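Local coordinates for ThiS/MoaD family protein (Amycolatopsis orientalis, PDB 4N6E) that probably serves as a ubiquitin-like sulfur carrier, handing sulfur to the thiosugar synthase BexX with which it was crystallised, at residues V3-P8 against L29-D34; T9-H14 against K43-K48. All blocks are in the same frame, centred on the assembly; numbering follows the deposited sequence.

Contact 1 and contact 2 lie on one small ubiquitin-like body, their centres about 11 Å apart, and their segments alternate along the chain. Contact 1 joins strand 3-6 to helix 28-38, about 5 Å from the centre of the chain; all three residues that touch are buried, and the chemistry is purely aliphatic. Contact 2 sits farther out, about 9 Å from that centre, where the loop after the same strand meets helix 42-46; it is partly buried, mixes leucine with histidine and arginine, and reaches a chain of another protein. The two are also tied directly, by a salt bridge of 2.8 Å between D33 OD1 and K43 NZ.

Contact 1 of 2, residues V3-P8 against L29-D34; sequences VTVSIP and LEIIDD
I31 of helix 28-38 meets V3 and V5 of strand 3-6 through methyl and methine carbons alone, and its two branches divide the work. The tip of the longer branch takes V3: I31 CD1 lies 3.4 Å from V3 CG2 and 3.7 Å from V3 CB, with V3 CG1 a little farther at 4.0 Å. One methyl is thus set against the forked end of the valine, the two side chains crossing obliquely. The shorter branch takes V5, where I31 CG2 and V5 CG2 are 3.8 Å apart and the two side chains run antiparallel past one another. The division follows from chi1 of I31 (-63°), which puts CG2 anti to the backbone N and CG1 beside it, so that the branches part to meet successive inward residues of the strand.

The backbones stay well apart, the closest CA atoms, those of V3 and I31, being 7.9 Å from each other. Polar bonding lies elsewhere: V3 and V5 pair through their backbones with A23 and V21 of strand 20-23, while D33 N bonds to L29 O inside the helix. L81 and V75 also pack on I31. A helix laid by its apolar side on a mixed sheet in this way is characteristic of the beta-grasp fold of ubiquitin-like ThiS/MoaD proteins.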
ATOM      1  N   VAL B   3       6.466 -51.780  24.752  1.00 87.96           N
ATOM      2  CA  VAL B   3       6.982 -50.699  23.926  1.00 83.77           C
ATOM      3  C   VAL B   3       6.064 -49.501  24.102  1.00 80.83           C
ATOM      4  O   VAL B   3       4.888 -49.555  23.722  1.00 71.70           O
ATOM      5  CB  VAL B   3       7.014 -51.098  22.437  1.00 84.85           C
ATOM      6  CG1 VAL B   3       7.907 -50.155  21.647  1.00 82.53           C
ATOM      7  CG2 VAL B   3       7.494 -52.533  22.286  1.00 86.86           C
ATOM      8  N   THR B   4       6.595 -48.427  24.684  1.00 77.08           N
ATOM      9  CA  THR B   4       5.815 -47.200  24.872  1.00 77.54           C
ATOM     10  C   THR B   4       5.804 -46.343  23.581  1.00 74.89           C
ATOM     11  O   THR B   4       6.852 -45.949  23.070  1.00 74.00           O
ATOM     12  CB  THR B   4       6.277 -46.408  26.128  1.00 82.00           C
ATOM     13  OG1 THR B   4       5.517 -45.197  26.246  1.00 78.50           O
ATOM     14  CG2 THR B   4       7.788 -46.085  26.106  1.00 83.92           C
ATOM     15  N   VAL B   5       4.602 -46.078  23.062  1.00 71.49           N
ATOM     16  CA  VAL B   5       4.405 -45.414  21.767  1.00 67.56           C
ATOM     17  C   VAL B   5       3.857 -43.995  21.943  1.00 67.17           C
ATOM     18  O   VAL B   5       2.763 -43.835  22.457  1.00 64.88           O
ATOM     19  CB  VAL B   5       3.397 -46.208  20.911  1.00 65.50           C
ATOM     20  CG1 VAL B   5       3.067 -45.486  19.614  1.00 64.95           C
ATOM     21  CG2 VAL B   5       3.934 -47.598  20.619  1.00 67.43           C
ATOM     22  N   SER B   6       4.599 -42.977  21.496  1.00 70.40           N
ATOM     23  CA  SER B   6       4.147 -41.573  21.587  1.00 67.82           C
ATOM     24  C   SER B   6       3.248 -41.146  20.414  1.00 68.00           C
ATOM     25  O   SER B   6       3.653 -41.203  19.247  1.00 65.41           O
ATOM     26  CB  SER B   6       5.342 -40.631  21.676  1.00 68.06           C
ATOM     27  OG  SER B   6       6.069 -40.857  22.870  1.00 71.81           O
ATOM     28  N   ILE B   7       2.031 -40.706  20.734  1.00 66.22           N
ATOM     29  CA  ILE B   7       1.094 -40.223  19.719  1.00 65.09           C
ATOM     30  C   ILE B   7       1.202 -38.704  19.668  1.00 63.99           C
ATOM     31  O   ILE B   7       1.254 -38.064  20.721  1.00 66.70           O
ATOM     32  CB  ILE B   7      -0.369 -40.601  20.039  1.00 64.67           C
ATOM     33  CG1 ILE B   7      -0.463 -42.024  20.597  1.00 67.92           C
ATOM     34  CG2 ILE B   7      -1.249 -40.460  18.800  1.00 63.01           C
ATOM     35  CD1 ILE B   7       0.115 -43.096  19.692  1.00 70.00           C
ATOM     36  N   PRO B   8       1.255 -38.122  18.456  1.00 60.65           N
ATOM     37  CA  PRO B   8       1.168 -36.668  18.340  1.00 59.71           C
ATOM     38  C   PRO B   8      -0.280 -36.148  18.463  1.00 57.59           C
ATOM     39  O   PRO B   8      -1.225 -36.766  17.947  1.00 48.66           O
ATOM     40  CB  PRO B   8       1.729 -36.398  16.947  1.00 58.64           C
ATOM     41  CG  PRO B   8       1.352 -37.606  16.176  1.00 60.20           C
ATOM     42  CD  PRO B   8       1.452 -38.757  17.143  1.00 60.58           C
ATOM     43  N   LEU B  29       6.028 -52.734  12.169  1.00 59.20           N
ATOM     44  CA  LEU B  29       4.713 -53.064  11.629  1.00 60.58           C
ATOM     45  C   LEU B  29       3.873 -53.888  12.601  1.00 63.91           C
ATOM     46  O   LEU B  29       2.641 -53.798  12.601  1.00 66.39           O
ATOM     47  CB  LEU B  29       4.858 -53.812  10.302  1.00 60.56           C
ATOM     48  CG  LEU B  29       3.585 -54.357   9.647  1.00 60.98           C
ATOM     49  CD1 LEU B  29       2.548 -53.262   9.439  1.00 60.76           C
ATOM     50  CD2 LEU B  29       3.927 -55.034   8.324  1.00 61.00           C
ATOM     51  N   GLU B  30       4.537 -54.695  13.420  1.00 62.92           N
ATOM     52  CA  GLU B  30       3.850 -55.422  14.479  1.00 64.13           C
ATOM     53  C   GLU B  30       3.359 -54.440  15.536  1.00 63.24           C
ATOM     54  O   GLU B  30       2.238 -54.571  16.020  1.00 67.13           O
ATOM     55  CB  GLU B  30       4.755 -56.498  15.103  1.00 63.80           C
ATOM     56  CG  GLU B  30       4.984 -57.702  14.188  1.00 64.59           C
ATOM     57  CD  GLU B  30       5.782 -58.819  14.844  1.00 63.97           C
ATOM     58  OE1 GLU B  30       6.619 -58.543  15.736  1.00 62.69           O
ATOM     59  OE2 GLU B  30       5.567 -59.985  14.457  1.00 59.73           O
ATOM     60  N   ILE B  31       4.183 -53.453  15.877  1.00 60.90           N
ATOM     61  CA  ILE B  31       3.800 -52.424  16.855  1.00 63.92           C
ATOM     62  C   ILE B  31       2.624 -51.583  16.355  1.00 66.05           C
ATOM     63  O   ILE B  31       1.833 -51.070  17.152  1.00 69.71           O
ATOM     64  CB  ILE B  31       4.970 -51.473  17.185  1.00 63.69           C
ATOM     65  CG1 ILE B  31       6.121 -52.241  17.842  1.00 66.44           C
ATOM     66  CG2 ILE B  31       4.515 -50.335  18.089  1.00 62.82           C
ATOM     67  CD1 ILE B  31       5.885 -52.624  19.290  1.00 69.04           C
ATOM     68  N   ILE B  32       2.510 -51.435  15.041  1.00 64.74           N
ATOM     69  CA  ILE B  32       1.407 -50.683  14.471  1.00 65.63           C
ATOM     70  C   ILE B  32       0.137 -51.533  14.594  1.00 68.39           C
ATOM     71  O   ILE B  32      -0.808 -51.127  15.267  1.00 72.03           O
ATOM     72  CB  ILE B  32       1.733 -50.216  13.028  1.00 62.06           C
ATOM     73  CG1 ILE B  32       2.709 -49.031  13.099  1.00 62.21           C
ATOM     74  CG2 ILE B  32       0.477 -49.810  12.266  1.00 58.93           C
ATOM     75  CD1 ILE B  32       3.317 -48.616  11.772  1.00 61.65           C
ATOM     76  N   ASP B  33       0.148 -52.715  13.978  1.00 70.64           N
ATOM     77  CA  ASP B  33      -0.968 -53.678  14.046  1.00 67.48           C
ATOM     78  C   ASP B  33      -1.524 -53.875  15.472  1.00 67.48           C
ATOM     79  O   ASP B  33      -2.735 -53.959  15.664  1.00 65.02           O
ATOM     80  CB  ASP B  33      -0.525 -55.039  13.487  1.00 65.96           C
ATOM     81  CG  ASP B  33      -0.365 -55.043  11.967  1.00 65.75           C
ATOM     82  OD1 ASP B  33      -0.925 -54.158  11.292  1.00 68.78           O
ATOM     83  OD2 ASP B  33       0.319 -55.948  11.441  1.00 63.93           O
ATOM     84  N   ASP B  34      -0.628 -53.942  16.455  1.00 68.48           N
ATOM     85  CA  ASP B  34      -0.989 -54.125  17.870  1.00 71.37           C
ATOM     86  C   ASP B  34      -1.723 -52.907  18.449  1.00 77.57           C
ATOM     87  O   ASP B  34      -2.547 -53.041  19.360  1.00 86.20           O
ATOM     88  CB  ASP B  34       0.281 -54.405  18.693  1.00 70.57           C
ATOM     89  CG  ASP B  34      -0.015 -54.827  20.124  1.00 72.17           C
ATOM     90  OD1 ASP B  34      -0.779 -55.802  20.312  1.00 71.20           O
ATOM     91  OD2 ASP B  34       0.538 -54.197  21.060  1.00 68.74           O
TER

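Contact 2 of 2, residues T9-H14 against K43-K48; sequences TILRTH and KARLVK
R45, on a weakly bonded helix of this beta-grasp domain, lays the aliphatic part of its side chain against L11 and H14 of the loop that follows strand 3-6. R45 has the most surface buried here, and its CD is the shared point of contact, 3.7 Å from L11 CD2 and 3.7 Å from H14 CE1. The bend at chi2 (-111°) brings CD in between L11 and H14, and a second bend at chi3 leads the guanidinium on to an acidic side chain of another protein's chain. The salt bridge that R45 NH2 makes with that other chain places the contact beside the protein-protein interface of the complex.

L11, second in buried surface, supplies the buried apolar part. Its CD2 meets CB, CG and CD of R45, and its CD1 comes to a looser 4.5 Å from L46 CD2, a second point of contact with 43-48.

H14 lies almost perpendicular to the arginine chain, touching CD and CG with CE1 and NE2. The ring and guanidinium planes are 52° apart, so the two groups do not stack, and H14 NE2 stays 5.1 Å from R45 NE. With an alanine here, L11 O would lose its side-chain donor, and the loop turn, held then by the backbone N-H without the ring, is likely to be less firmly closed and the R45 methylenes less covered. That carbonyl accepts both H14 N (3.0 Å) and H14 ND1 (3.2 Å) from the same face, the ND1 bond lying in the plane of the imidazole with an N-H...O angle of 155°.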
ATOM      1  N   THR B   9      -0.419 -35.008  19.139  1.00 58.47           N
ATOM      2  CA  THR B   9      -1.707 -34.373  19.429  1.00 59.19           C
ATOM      3  C   THR B   9      -2.757 -34.590  18.349  1.00 60.74           C
ATOM      4  O   THR B   9      -3.897 -34.977  18.634  1.00 59.78           O
ATOM      5  CB  THR B   9      -1.517 -32.861  19.661  1.00 60.08           C
ATOM      6  OG1 THR B   9      -0.546 -32.661  20.699  1.00 61.08           O
ATOM      7  CG2 THR B   9      -2.831 -32.188  20.076  1.00 60.58           C
ATOM      8  N   ILE B  10      -2.346 -34.381  17.106  1.00 63.48           N
ATOM      9  CA  ILE B  10      -3.264 -34.332  15.973  1.00 66.96           C
ATOM     10  C   ILE B  10      -3.920 -35.697  15.703  1.00 69.72           C
ATOM     11  O   ILE B  10      -4.987 -35.757  15.095  1.00 72.03           O
ATOM     12  CB  ILE B  10      -2.567 -33.798  14.690  1.00 72.12           C
ATOM     13  CG1 ILE B  10      -1.545 -32.675  15.013  1.00 73.81           C
ATOM     14  CG2 ILE B  10      -3.611 -33.277  13.696  1.00 74.25           C
ATOM     15  CD1 ILE B  10      -0.100 -33.103  15.250  1.00 70.60           C
ATOM     16  N   LEU B  11      -3.291 -36.780  16.172  1.00 72.29           N
ATOM     17  CA  LEU B  11      -3.804 -38.149  15.988  1.00 72.25           C
ATOM     18  C   LEU B  11      -4.438 -38.764  17.244  1.00 69.91           C
ATOM     19  O   LEU B  11      -4.988 -39.867  17.189  1.00 69.89           O
ATOM     20  CB  LEU B  11      -2.672 -39.059  15.518  1.00 73.78           C
ATOM     21  CG  LEU B  11      -2.062 -38.738  14.157  1.00 73.63           C
ATOM     22  CD1 LEU B  11      -0.752 -39.486  13.982  1.00 75.63           C
ATOM     23  CD2 LEU B  11      -3.029 -39.098  13.041  1.00 74.42           C
ATOM     24  N   ARG B  12      -4.377 -38.047  18.362  1.00 67.13           N
ATOM     25  CA  ARG B  12      -4.945 -38.526  19.621  1.00 66.54           C
ATOM     26  C   ARG B  12      -6.481 -38.709  19.573  1.00 70.37           C
ATOM     27  O   ARG B  12      -7.061 -39.327  20.463  1.00 70.50           O
ATOM     28  CB  ARG B  12      -4.529 -37.600  20.772  1.00 62.88           C
ATOM     29  CG  ARG B  12      -3.021 -37.498  20.945  1.00 60.79           C
ATOM     30  CD  ARG B  12      -2.600 -36.624  22.118  1.00 61.07           C
ATOM     31  NE  ARG B  12      -1.157 -36.346  22.085  1.00 63.39           N
ATOM     32  CZ  ARG B  12      -0.524 -35.437  22.832  1.00 64.94           C
ATOM     33  NH1 ARG B  12       0.788 -35.277  22.713  1.00 63.45           N
ATOM     34  NH2 ARG B  12      -1.182 -34.691  23.710  1.00 68.13           N
ATOM     35  N   THR B  13      -7.129 -38.176  18.537  1.00 74.09           N
ATOM     36  CA  THR B  13      -8.522 -38.511  18.230  1.00 76.11           C
ATOM     37  C   THR B  13      -8.725 -40.028  18.236  1.00 80.72           C
ATOM     38  O   THR B  13      -9.673 -40.525  18.842  1.00 86.82           O
ATOM     39  CB  THR B  13      -8.948 -37.978  16.838  1.00 75.96           C
ATOM     40  OG1 THR B  13      -8.312 -36.722  16.580  1.00 75.01           O
ATOM     41  CG2 THR B  13     -10.466 -37.807  16.751  1.00 75.56           C
ATOM     42  N   HIS B  14      -7.817 -40.754  17.585  1.00 81.75           N
ATOM     43  CA  HIS B  14      -7.959 -42.206  17.396  1.00 80.69           C
ATOM     44  C   HIS B  14      -7.596 -43.017  18.639  1.00 79.52           C
ATOM     45  O   HIS B  14      -8.033 -44.158  18.771  1.00 81.24           O
ATOM     46  CB  HIS B  14      -7.091 -42.688  16.237  1.00 80.45           C
ATOM     47  CG  HIS B  14      -7.326 -41.954  14.955  1.00 82.96           C
ATOM     48  ND1 HIS B  14      -6.756 -40.728  14.683  1.00 85.46           N
ATOM     49  CD2 HIS B  14      -8.056 -42.279  13.863  1.00 81.95           C
ATOM     50  CE1 HIS B  14      -7.131 -40.326  13.481  1.00 82.84           C
ATOM     51  NE2 HIS B  14      -7.918 -41.250  12.962  1.00 82.55           N
ATOM     52  N   LYS B  43      -3.913 -46.846  11.928  1.00 74.25           N
ATOM     53  CA  LYS B  43      -3.040 -47.482  10.921  1.00 74.45           C
ATOM     54  C   LYS B  43      -3.236 -46.888   9.525  1.00 74.70           C
ATOM     55  O   LYS B  43      -2.277 -46.750   8.764  1.00 77.93           O
ATOM     56  CB  LYS B  43      -3.271 -49.004  10.891  1.00 75.67           C
ATOM     57  CG  LYS B  43      -2.192 -49.830  10.192  1.00 73.36           C
ATOM     58  CD  LYS B  43      -2.650 -50.380   8.849  1.00 75.23           C
ATOM     59  CE  LYS B  43      -1.618 -51.317   8.229  1.00 78.78           C
ATOM     60  NZ  LYS B  43      -1.417 -52.595   8.972  1.00 77.47           N
ATOM     61  N   ALA B  44      -4.474 -46.525   9.202  1.00 77.03           N
ATOM     62  CA  ALA B  44      -4.785 -45.884   7.923  1.00 80.13           C
ATOM     63  C   ALA B  44      -4.012 -44.570   7.725  1.00 78.08           C
ATOM     64  O   ALA B  44      -3.632 -44.227   6.604  1.00 74.88           O
ATOM     65  CB  ALA B  44      -6.282 -45.639   7.813  1.00 82.43           C
ATOM     66  N   ARG B  45      -3.777 -43.852   8.820  1.00 78.35           N
ATOM     67  CA  ARG B  45      -3.031 -42.592   8.782  1.00 80.15           C
ATOM     68  C   ARG B  45      -1.523 -42.816   8.646  1.00 80.26           C
ATOM     69  O   ARG B  45      -0.804 -41.918   8.207  1.00 83.43           O
ATOM     70  CB  ARG B  45      -3.293 -41.773  10.055  1.00 82.74           C
ATOM     71  CG  ARG B  45      -4.766 -41.579  10.417  1.00 84.76           C
ATOM     72  CD  ARG B  45      -5.239 -40.144  10.254  1.00 83.37           C
ATOM     73  NE  ARG B  45      -5.220 -39.699   8.864  1.00 80.69           N
ATOM     74  CZ  ARG B  45      -5.505 -38.460   8.466  1.00 76.39           C
ATOM     75  NH1 ARG B  45      -5.836 -37.523   9.352  1.00 75.41           N
ATOM     76  NH2 ARG B  45      -5.457 -38.152   7.177  1.00 71.03           N
ATOM     77  N   LEU B  46      -1.046 -44.006   9.023  1.00 76.57           N
ATOM     78  CA  LEU B  46       0.393 -44.282   9.092  1.00 70.15           C
ATOM     79  C   LEU B  46       0.960 -45.037   7.897  1.00 68.52           C
ATOM     80  O   LEU B  46       2.106 -44.798   7.517  1.00 68.55           O
ATOM     81  CB  LEU B  46       0.718 -45.056  10.364  1.00 69.33           C
ATOM     82  CG  LEU B  46       0.287 -44.401  11.675  1.00 70.21           C
ATOM     83  CD1 LEU B  46       0.620 -45.315  12.848  1.00 70.25           C
ATOM     84  CD2 LEU B  46       0.929 -43.034  11.852  1.00 69.09           C
ATOM     85  N   VAL B  47       0.193 -45.956   7.310  1.00 69.62           N
ATOM     86  CA  VAL B  47       0.712 -46.732   6.174  1.00 68.37           C
ATOM     87  C   VAL B  47      -0.191 -46.609   4.961  1.00 68.44           C
ATOM     88  O   VAL B  47      -1.393 -46.401   5.085  1.00 68.09           O
ATOM     89  CB  VAL B  47       0.981 -48.226   6.527  1.00 70.22           C
ATOM     90  CG1 VAL B  47       0.994 -48.438   8.041  1.00 69.53           C
ATOM     91  CG2 VAL B  47      -0.017 -49.172   5.862  1.00 70.29           C
ATOM     92  N   LYS B  48       0.417 -46.743   3.789  1.00 72.89           N
ATOM     93  CA  LYS B  48      -0.286 -46.675   2.524  1.00 77.30           C
ATOM     94  C   LYS B  48       0.410 -47.617   1.555  1.00 80.40           C
ATOM     95  O   LYS B  48       1.603 -47.458   1.276  1.00 77.19           O
ATOM     96  CB  LYS B  48      -0.249 -45.246   1.986  1.00 83.81           C
ATOM     97  CG  LYS B  48      -1.206 -44.974   0.837  1.00 86.58           C
ATOM     98  CD  LYS B  48      -0.887 -43.657   0.145  1.00 86.52           C
ATOM     99  CE  LYS B  48      -2.097 -43.120  -0.603  1.00 86.85           C
ATOM    100  NZ  LYS B  48      -1.726 -42.087  -1.606  1.00 86.74           N
TER